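Local structure of hydrogenase maturation factor (Thermoanaerobacter tengcongensis, 3VTI) at the interface of chains C and A and the interface of chains A and B. The protein accepts a carbamoyl group on sulfur from its partner HypF and is likely to convert it to a nitrile by ATP-dependent dehydration during maturation of [NiFe]-hydrogenases. Residues are numbered along the deposited sequence; one frame, centred on the assembly and turned at random. Chains: chain A/B, Hydrogenase maturation factor; chain C, Hydrogenase maturation factor.

Contact 1: the interface of chains C and A. Residues chain C 543, 553, 584, 589-590; chain A 239-242.
C:Arg553 and C:Asn590 of HypF, a carbamoyltransferase, meet the C-terminal end of HypE helix 231-240. The close part of the contact is polar and apolar together. C:Arg553 turns its guanidinium end-on, and NH1 and NH2 both donate hydrogen bonds to the main-chain O of A:Phe239, at 2.6 Å from NH1 and 3.0 Å from NH2. That oxygen lies in the guanidinium plane, while both nitrogens approach from one face of the carbonyl, well above its plane. A bend at chi3 (68°) swings the group to this oxygen, and its charge would favour the negative pole of the helix. A leucine here would probably leave the carbonyl of A:Phe239 without these two donors and the helix end without its countercharge. At the other side of the helix end, ND2 of C:Asn590 gives a fairly straight hydrogen bond to A:Met240 O (2.9 Å), which lies almost in the amide plane; a weak second bond goes to A:Gly241 O. A:Met240, the residue with most surface buried, runs antiparallel past C:Gln584, and its bent tip packs CE 3.6 Å from C:Ile589 CG2 and 3.7 Å from C:Gln584 CB. The modelled C:Gln584 OE1 faces A:Met240 O, two acceptors, so that carboxamide's orientation is doubtful. At the thin margin, C:Gly543 CA lies 4.1 Å from A:Gly241 CA, and A:Ile242 CG1 merely passes beside the C:Asn590 amide.

Contact 2: the interface of chains A and B. Residues chain A 24, 26, 32, 34, 125; chain B 72, 105-106, 125.
A:Leu32, B:Thr72 and B:Val105 form the apolar part of this contact between two HypE copies, whose AIR-synthase-related N-terminal domains meet about a two-fold axis. A:Leu32 holds CG anti to its backbone N (chi1 176°), reaching toward chain B, where CD2 rests 3.6 Å from the methyl CG2 of B:Thr72. The same CD2 lies 4.0 Å from CG2 of B:Val105, whose side chain crosses that of the leucine at about a right angle. CG2 of B:Val105 also meets A:Ala24 CB at 3.8 Å, with A:Leu26 CD2 at the margin. B:Thr72 has two different faces. Its methyl goes to A:Leu32 and its CB to A:Thr34 CG2 (3.6 Å), whereas OG1, set between the backbone N and the carbonyl carbon (chi1 63°), accepts from the backbone N of B:Ser125 and bonds water 1. That water also links A:Thr34 OG1 and B:Ser125 OG, bridging the chains beside the apolar patch. Nearby the hydroxyls of A:Ser125 and B:Ser125 meet tip to tip, OG to OG at 2.5 Å, a hydrogen bond whose donor the structure does not show. A:Ser125 OG also hydrogen-bonds A:Thr34 OG1 (3.1 Å), direction undecided. The serine pair maps onto itself across the two-fold; the other contacts recur with chains exchanged. Strands 24-26, 30-37 and 120-130 of chain A face strands 66-78, 103-112 and 120-130 of chain B, a sheet-to-sheet packing that is probably the HypE dimer interface.

Contact 3: the interface of chains C and A. Residues chain C 583, 587, 589; chain A 165-167.
C:Arg587 of HypF lies along A:Glu165 of HypE, the two side chains running past each other in opposite directions. From its root, CB of C:Arg587 passes 3.8 Å from the carboxylate oxygen OE1 of A:Glu165. CG comes next, 4.1 Å from CD of the same carboxylate, and here the chain bends (chi2 96°), turning away from the acid toward the glutamate's backbone. CD stands 3.9 Å from A:Glu165 O, and NE is somewhat nearer to it. The guanidinium then presents a face to this carbonyl: the oxygen sits above the plane, displaced toward the rim, 2.9 Å from NH1. The N-H of NH1 points elsewhere, making this a close polar contact over the guanidinium face, not a hydrogen bond. At the tip, NH1 also nears A:Leu167 CD2, while NH2 reaches A:Glu166 CB at 4.2 Å. The guanidinium is turned 59° from the carboxylate plane of A:Glu165, and no ion pair closes, although both glutamates would probably attract the arginine at longer range. Apolar contacts flank it: C:Ile589 sends CD1 to A:Glu165 CG (3.7 Å), and C:Lys583 lays CB 3.9 Å from A:Leu167 CD2. The HypF residues come from the end of helix 575-586 and the loop after it; the HypE residues follow helix 155-164. The site thus adds side-chain packing and probably long-range charge attraction to the docking of HypE on the carbamoyltransferase HypF.

Contact 1: the interface of chains C and A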
ATOM      1  N   GLY C 543      11.440   8.034  27.486  1.00 58.19           N
ATOM      2  CA  GLY C 543      10.246   8.674  28.022  1.00 59.73           C
ATOM      3  C   GLY C 543      10.314  10.189  28.049  1.00 59.29           C
ATOM      4  O   GLY C 543       9.402  10.837  28.564  1.00 59.35           O
ATOM      5  N   ARG C 553      15.266   7.037  35.377  1.00 46.54           N
ATOM      6  CA  ARG C 553      15.117   6.730  33.955  1.00 46.83           C
ATOM      7  C   ARG C 553      16.235   7.361  33.125  1.00 45.27           C
ATOM      8  O   ARG C 553      16.737   6.745  32.181  1.00 45.64           O
ATOM      9  CB  ARG C 553      13.769   7.214  33.431  1.00 47.11           C
ATOM     10  CG  ARG C 553      12.560   6.505  34.015  1.00 49.64           C
ATOM     11  CD  ARG C 553      11.277   7.104  33.454  1.00 51.91           C
ATOM     12  NE  ARG C 553      11.123   6.823  32.028  1.00 53.61           N
ATOM     13  CZ  ARG C 553      10.398   5.820  31.539  1.00 55.82           C
ATOM     14  NH1 ARG C 553       9.738   5.012  32.360  1.00 56.92           N
ATOM     15  NH2 ARG C 553      10.323   5.629  30.229  1.00 55.96           N
ATOM     16  N   GLN C 584      12.042   0.176  24.761  1.00 61.58           N
ATOM     17  CA  GLN C 584      11.656   1.418  24.084  1.00 60.90           C
ATOM     18  C   GLN C 584      12.866   2.169  23.531  1.00 59.50           C
ATOM     19  O   GLN C 584      12.765   2.851  22.513  1.00 59.61           O
ATOM     20  CB  GLN C 584      10.780   2.327  24.970  1.00 59.67           C
ATOM     21  CG  GLN C 584      11.526   3.130  26.017  1.00 57.99           C
ATOM     22  CD  GLN C 584      10.661   4.160  26.714  1.00 57.55           C
ATOM     23  OE1 GLN C 584      10.070   5.039  26.075  1.00 57.07           O
ATOM     24  NE2 GLN C 584      10.596   4.068  28.040  1.00 56.18           N
ATOM     25  N   ILE C 589      11.261   4.422  20.619  1.00 59.73           N
ATOM     26  CA  ILE C 589       9.940   4.961  20.899  1.00 59.10           C
ATOM     27  C   ILE C 589       9.974   5.949  22.056  1.00 56.61           C
ATOM     28  O   ILE C 589      10.440   5.627  23.152  1.00 55.48           O
ATOM     29  CB  ILE C 589       8.898   3.856  21.160  1.00 61.01           C
ATOM     30  CG1 ILE C 589       8.926   2.819  20.034  1.00 63.09           C
ATOM     31  CG2 ILE C 589       7.504   4.465  21.285  1.00 61.34           C
ATOM     32  CD1 ILE C 589       8.110   1.561  20.316  1.00 65.06           C
ATOM     33  N   ASN C 590       9.457   7.149  21.791  1.00 55.58           N
ATOM     34  CA  ASN C 590       9.430   8.243  22.756  1.00 53.21           C
ATOM     35  C   ASN C 590      10.772   8.368  23.474  1.00 51.50           C
ATOM     36  O   ASN C 590      10.845   8.331  24.702  1.00 50.65           O
ATOM     37  CB  ASN C 590       8.272   8.079  23.748  1.00 53.44           C
ATOM     38  CG  ASN C 590       7.999   9.345  24.540  1.00 51.92           C
ATOM     39  OD1 ASN C 590       8.064  10.448  24.007  1.00 51.73           O
ATOM     40  ND2 ASN C 590       7.699   9.192  25.819  1.00 51.57           N
TER
ATOM     41  N   PHE A 239       4.971   3.731  31.794  1.00 60.41           N
ATOM     42  CA  PHE A 239       6.246   3.040  31.744  0.70 62.64           C
ATOM     43  C   PHE A 239       7.151   3.585  30.660  1.00 62.42           C
ATOM     44  O   PHE A 239       8.362   3.486  30.768  1.00 64.61           O
ATOM     45  CB  PHE A 239       6.037   1.547  31.528  1.00 62.88           C
ATOM     46  CG  PHE A 239       5.720   0.794  32.783  1.00 65.41           C
ATOM     47  CD1 PHE A 239       5.998   1.343  34.030  1.00 67.77           C
ATOM     48  CD2 PHE A 239       5.166  -0.481  32.713  1.00 66.66           C
ATOM     49  CE1 PHE A 239       5.716   0.646  35.191  1.00 71.12           C
ATOM     50  CE2 PHE A 239       4.882  -1.195  33.866  1.00 69.35           C
ATOM     51  CZ  PHE A 239       5.158  -0.631  35.113  1.00 71.68           C
ATOM     52  N   MET A 240       6.551   4.155  29.621  1.00 60.06           N
ATOM     53  CA  MET A 240       7.289   4.663  28.474  1.00 60.01           C
ATOM     54  C   MET A 240       7.255   6.180  28.411  1.00 59.94           C
ATOM     55  O   MET A 240       7.814   6.774  27.487  1.00 60.11           O
ATOM     56  CB  MET A 240       6.715   4.101  27.177  1.00 57.96           C
ATOM     57  CG  MET A 240       6.820   2.600  27.031  1.00 58.41           C
ATOM     58  SD  MET A 240       5.956   2.040  25.562  1.00 57.13           S
ATOM     59  CE  MET A 240       7.163   2.470  24.314  1.00 57.22           C
ATOM     60  N   GLY A 241       6.591   6.801  29.383  1.00 59.81           N
ATOM     61  CA  GLY A 241       6.431   8.255  29.414  1.00 60.09           C
ATOM     62  C   GLY A 241       5.584   8.842  28.292  1.00 57.99           C
ATOM     63  O   GLY A 241       5.841   9.960  27.843  1.00 58.21           O
ATOM     64  N   ILE A 242       4.578   8.087  27.842  1.00 55.98           N
ATOM     65  CA  ILE A 242       3.682   8.509  26.773  1.00 54.18           C
ATOM     66  C   ILE A 242       2.409   9.149  27.339  1.00 53.26           C
ATOM     67  O   ILE A 242       1.964   8.797  28.430  1.00 53.93           O
ATOM     68  CB  ILE A 242       3.296   7.310  25.868  1.00 52.68           C
ATOM     69  CG1 ILE A 242       4.513   6.821  25.089  1.00 54.47           C
ATOM     70  CG2 ILE A 242       2.194   7.680  24.886  1.00 50.21           C
ATOM     71  CD1 ILE A 242       4.341   5.427  24.489  1.00 53.73           C
TER

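Contact 2: the interface of chains A and B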
ATOM      1  N   ALA A  24     -17.165  14.954   3.368  1.00 44.64           N
ATOM      2  CA  ALA A  24     -17.801  16.014   2.583  1.00 46.08           C
ATOM      3  C   ALA A  24     -19.315  15.864   2.670  1.00 46.38           C
ATOM      4  O   ALA A  24     -19.827  14.748   2.682  1.00 46.12           O
ATOM      5  CB  ALA A  24     -17.354  15.941   1.135  1.00 46.39           C
ATOM      6  N   LEU A  26     -22.532  16.457   0.549  1.00 49.54           N
ATOM      7  CA  LEU A  26     -22.944  16.753  -0.822  1.00 51.46           C
ATOM      8  C   LEU A  26     -24.451  16.765  -0.964  1.00 53.50           C
ATOM      9  O   LEU A  26     -25.154  15.967  -0.332  1.00 52.99           O
ATOM     10  CB  LEU A  26     -22.332  15.754  -1.807  1.00 50.57           C
ATOM     11  CG  LEU A  26     -20.872  15.339  -1.597  1.00 48.26           C
ATOM     12  CD1 LEU A  26     -20.574  14.101  -2.422  1.00 48.99           C
ATOM     13  CD2 LEU A  26     -19.902  16.452  -1.916  1.00 46.92           C
ATOM     14  N   LEU A  32     -19.784  11.906   2.118  1.00 45.60           N
ATOM     15  CA  LEU A  32     -18.768  11.105   1.399  1.00 44.10           C
ATOM     16  C   LEU A  32     -17.382  11.190   2.031  1.00 42.71           C
ATOM     17  O   LEU A  32     -16.843  12.289   2.229  1.00 42.86           O
ATOM     18  CB  LEU A  32     -18.684  11.521  -0.072  1.00 45.09           C
ATOM     19  CG  LEU A  32     -17.627  10.868  -0.967  1.00 44.64           C
ATOM     20  CD1 LEU A  32     -17.897   9.372  -1.185  1.00 42.69           C
ATOM     21  CD2 LEU A  32     -17.557  11.617  -2.288  1.00 45.72           C
ATOM     22  N   THR A  34     -13.332   8.965   2.525  1.00 39.42           N
ATOM     23  CA  THR A  34     -12.428   7.910   2.105  1.00 39.18           C
ATOM     24  C   THR A  34     -11.275   7.775   3.085  1.00 38.11           C
ATOM     25  O   THR A  34     -10.842   8.760   3.657  1.00 38.37           O
ATOM     26  CB  THR A  34     -11.894   8.114   0.666  1.00 40.35           C
ATOM     27  OG1 THR A  34     -11.155   6.949   0.269  1.00 40.67           O
ATOM     28  CG2 THR A  34     -10.994   9.347   0.570  1.00 40.57           C
ATOM     29  N   SER A 125     -14.217   3.718   0.842  1.00 41.24           N
ATOM     30  CA  SER A 125     -14.987   4.964   0.821  1.00 41.67           C
ATOM     31  C   SER A 125     -16.398   4.699   1.313  1.00 41.59           C
ATOM     32  O   SER A 125     -16.876   3.560   1.270  1.00 41.79           O
ATOM     33  CB  SER A 125     -15.024   5.581  -0.576  1.00 42.57           C
ATOM     34  OG  SER A 125     -13.709   5.746  -1.081  1.00 44.49           O
TER
ATOM     35  N   THR B  72     -13.036  11.541  -4.634  1.00 45.15           N
ATOM     36  CA  THR B  72     -12.165  11.479  -3.485  1.00 44.43           C
ATOM     37  C   THR B  72     -10.815  11.031  -4.002  1.00 44.07           C
ATOM     38  O   THR B  72     -10.735  10.411  -5.057  1.00 43.82           O
ATOM     39  CB  THR B  72     -12.649  10.475  -2.435  1.00 44.13           C
ATOM     40  OG1 THR B  72     -12.629   9.164  -2.995  1.00 42.73           O
ATOM     41  CG2 THR B  72     -14.054  10.805  -1.938  1.00 44.01           C
ATOM     42  N   VAL B 105     -13.418  16.341  -3.261  1.00 49.55           N
ATOM     43  CA  VAL B 105     -14.146  16.860  -2.098  1.00 49.65           C
ATOM     44  C   VAL B 105     -13.710  16.263  -0.741  1.00 49.07           C
ATOM     45  O   VAL B 105     -13.967  16.841   0.324  1.00 49.12           O
ATOM     46  CB  VAL B 105     -15.689  16.747  -2.283  1.00 50.28           C
ATOM     47  CG1 VAL B 105     -16.137  17.512  -3.508  1.00 51.22           C
ATOM     48  CG2 VAL B 105     -16.142  15.305  -2.377  1.00 49.57           C
ATOM     49  N   ALA B 106     -13.042  15.115  -0.785  1.00 48.14           N
ATOM     50  CA  ALA B 106     -12.516  14.478   0.421  1.00 48.03           C
ATOM     51  C   ALA B 106     -11.330  13.640   0.023  1.00 47.52           C
ATOM     52  O   ALA B 106     -11.227  13.224  -1.130  1.00 47.74           O
ATOM     53  CB  ALA B 106     -13.587  13.604   1.099  1.00 47.41           C
ATOM     54  N   SER B 125     -12.295   7.482  -5.587  1.00 41.45           N
ATOM     55  CA  SER B 125     -13.695   7.101  -5.653  1.00 42.11           C
ATOM     56  C   SER B 125     -14.459   8.254  -6.269  1.00 43.24           C
ATOM     57  O   SER B 125     -14.008   9.396  -6.197  1.00 43.80           O
ATOM     58  CB  SER B 125     -14.254   6.817  -4.265  1.00 42.12           C
ATOM     59  OG  SER B 125     -13.510   5.814  -3.616  1.00 41.81           O
TER
HETATM   60  O   HOH W   1     -10.762   7.263  -2.664  1.00 43.70           O

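Contact 3: the interface of chains C and A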
ATOM      1  N   LYS C 583      13.512  -1.853  26.147  1.00 62.59           N
ATOM      2  CA  LYS C 583      12.929  -2.116  24.835  1.00 63.95           C
ATOM      3  C   LYS C 583      12.581  -0.828  24.073  1.00 62.88           C
ATOM      4  O   LYS C 583      12.821  -0.742  22.873  1.00 63.40           O
ATOM      5  CB  LYS C 583      11.716  -3.034  24.952  1.00 65.88           C
ATOM      6  CG  LYS C 583      12.062  -4.509  25.140  1.00 68.07           C
ATOM      7  CD  LYS C 583      10.788  -5.343  25.311  1.00 71.65           C
ATOM      8  CE  LYS C 583      11.076  -6.781  25.729  1.00 73.59           C
ATOM      9  NZ  LYS C 583      11.416  -7.655  24.587  1.00 76.48           N
ATOM     10  N   ARG C 587      13.712   0.245  20.345  1.00 64.91           N
ATOM     11  CA  ARG C 587      12.742   0.468  19.277  1.00 66.42           C
ATOM     12  C   ARG C 587      12.569   1.953  18.943  1.00 64.80           C
ATOM     13  O   ARG C 587      11.792   2.311  18.055  1.00 65.56           O
ATOM     14  CB  ARG C 587      11.400  -0.195  19.611  1.00 67.98           C
ATOM     15  CG  ARG C 587      11.346  -1.671  19.241  1.00 71.52           C
ATOM     16  CD  ARG C 587      11.658  -2.593  20.409  1.00 73.39           C
ATOM     17  NE  ARG C 587      11.837  -3.972  19.951  1.00 78.08           N
ATOM     18  CZ  ARG C 587      11.487  -5.064  20.633  1.00 80.55           C
ATOM     19  NH1 ARG C 587      10.911  -4.968  21.831  1.00 79.49           N
ATOM     20  NH2 ARG C 587      11.702  -6.268  20.106  1.00 82.93           N
ATOM     21  N   ILE C 589      11.261   4.422  20.619  1.00 59.73           N
ATOM     22  CA  ILE C 589       9.940   4.961  20.899  1.00 59.10           C
ATOM     23  C   ILE C 589       9.974   5.949  22.056  1.00 56.61           C
ATOM     24  O   ILE C 589      10.440   5.627  23.152  1.00 55.48           O
ATOM     25  CB  ILE C 589       8.898   3.856  21.160  1.00 61.01           C
ATOM     26  CG1 ILE C 589       8.926   2.819  20.034  1.00 63.09           C
ATOM     27  CG2 ILE C 589       7.504   4.465  21.285  1.00 61.34           C
ATOM     28  CD1 ILE C 589       8.110   1.561  20.316  1.00 65.06           C
TER
ATOM     29  N   GLU A 165       5.670  -3.924  18.171  1.00 63.73           N
ATOM     30  CA  GLU A 165       7.005  -3.767  18.732  1.00 66.07           C
ATOM     31  C   GLU A 165       7.330  -4.813  19.792  1.00 68.11           C
ATOM     32  O   GLU A 165       8.332  -4.685  20.503  1.00 70.03           O
ATOM     33  CB  GLU A 165       7.196  -2.348  19.283  1.00 65.67           C
ATOM     34  CG  GLU A 165       6.962  -1.235  18.266  1.00 64.40           C
ATOM     35  CD  GLU A 165       7.905  -1.284  17.060  1.00 66.45           C
ATOM     36  OE1 GLU A 165       9.004  -1.889  17.155  1.00 68.09           O
ATOM     37  OE2 GLU A 165       7.535  -0.706  16.007  1.00 65.01           O
ATOM     38  N   GLU A 166       6.485  -5.844  19.878  1.00 67.79           N
ATOM     39  CA  GLU A 166       6.697  -7.011  20.753  1.00 70.35           C
ATOM     40  C   GLU A 166       6.870  -6.652  22.226  1.00 71.34           C
ATOM     41  O   GLU A 166       7.570  -7.333  22.965  1.00 74.02           O
ATOM     42  CB  GLU A 166       7.870  -7.869  20.255  1.00 72.82           C
ATOM     43  CG  GLU A 166       7.492  -8.813  19.136  1.00 73.47           C
ATOM     44  CD  GLU A 166       8.651  -9.149  18.222  1.00 76.59           C
ATOM     45  OE1 GLU A 166       9.667  -9.724  18.694  1.00 79.43           O
ATOM     46  OE2 GLU A 166       8.532  -8.847  17.014  1.00 75.57           O
ATOM     47  N   LEU A 167       6.209  -5.581  22.640  1.00 69.91           N
ATOM     48  CA  LEU A 167       6.265  -5.106  24.011  1.00 71.05           C
ATOM     49  C   LEU A 167       5.302  -5.895  24.883  1.00 71.53           C
ATOM     50  O   LEU A 167       4.080  -5.815  24.717  1.00 69.45           O
ATOM     51  CB  LEU A 167       5.919  -3.613  24.067  1.00 69.15           C
ATOM     52  CG  LEU A 167       6.638  -2.672  23.095  1.00 68.26           C
ATOM     53  CD1 LEU A 167       5.966  -1.320  23.094  1.00 66.19           C
ATOM     54  CD2 LEU A 167       8.102  -2.535  23.448  1.00 70.09           C
TER

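Contacts 1 and 3 are neighbouring patches of one HypE-HypF interface, their centres about 10 Å apart. They share C:Ile589, whose different branches serve the two patches, and both draw on helix 575-586 and the following loop of HypF. On HypE they join segments distant in sequence, after helix 155-164 and at the end of helix 231-240. The centre of contact 2 lies about 37 Å from that of contact 1 and about 36 Å from that of contact 3, among the N-terminal strands. HypE can therefore pair with its twin and hold HypF simultaneously, consistent with the deposited assembly of two copies of each protein.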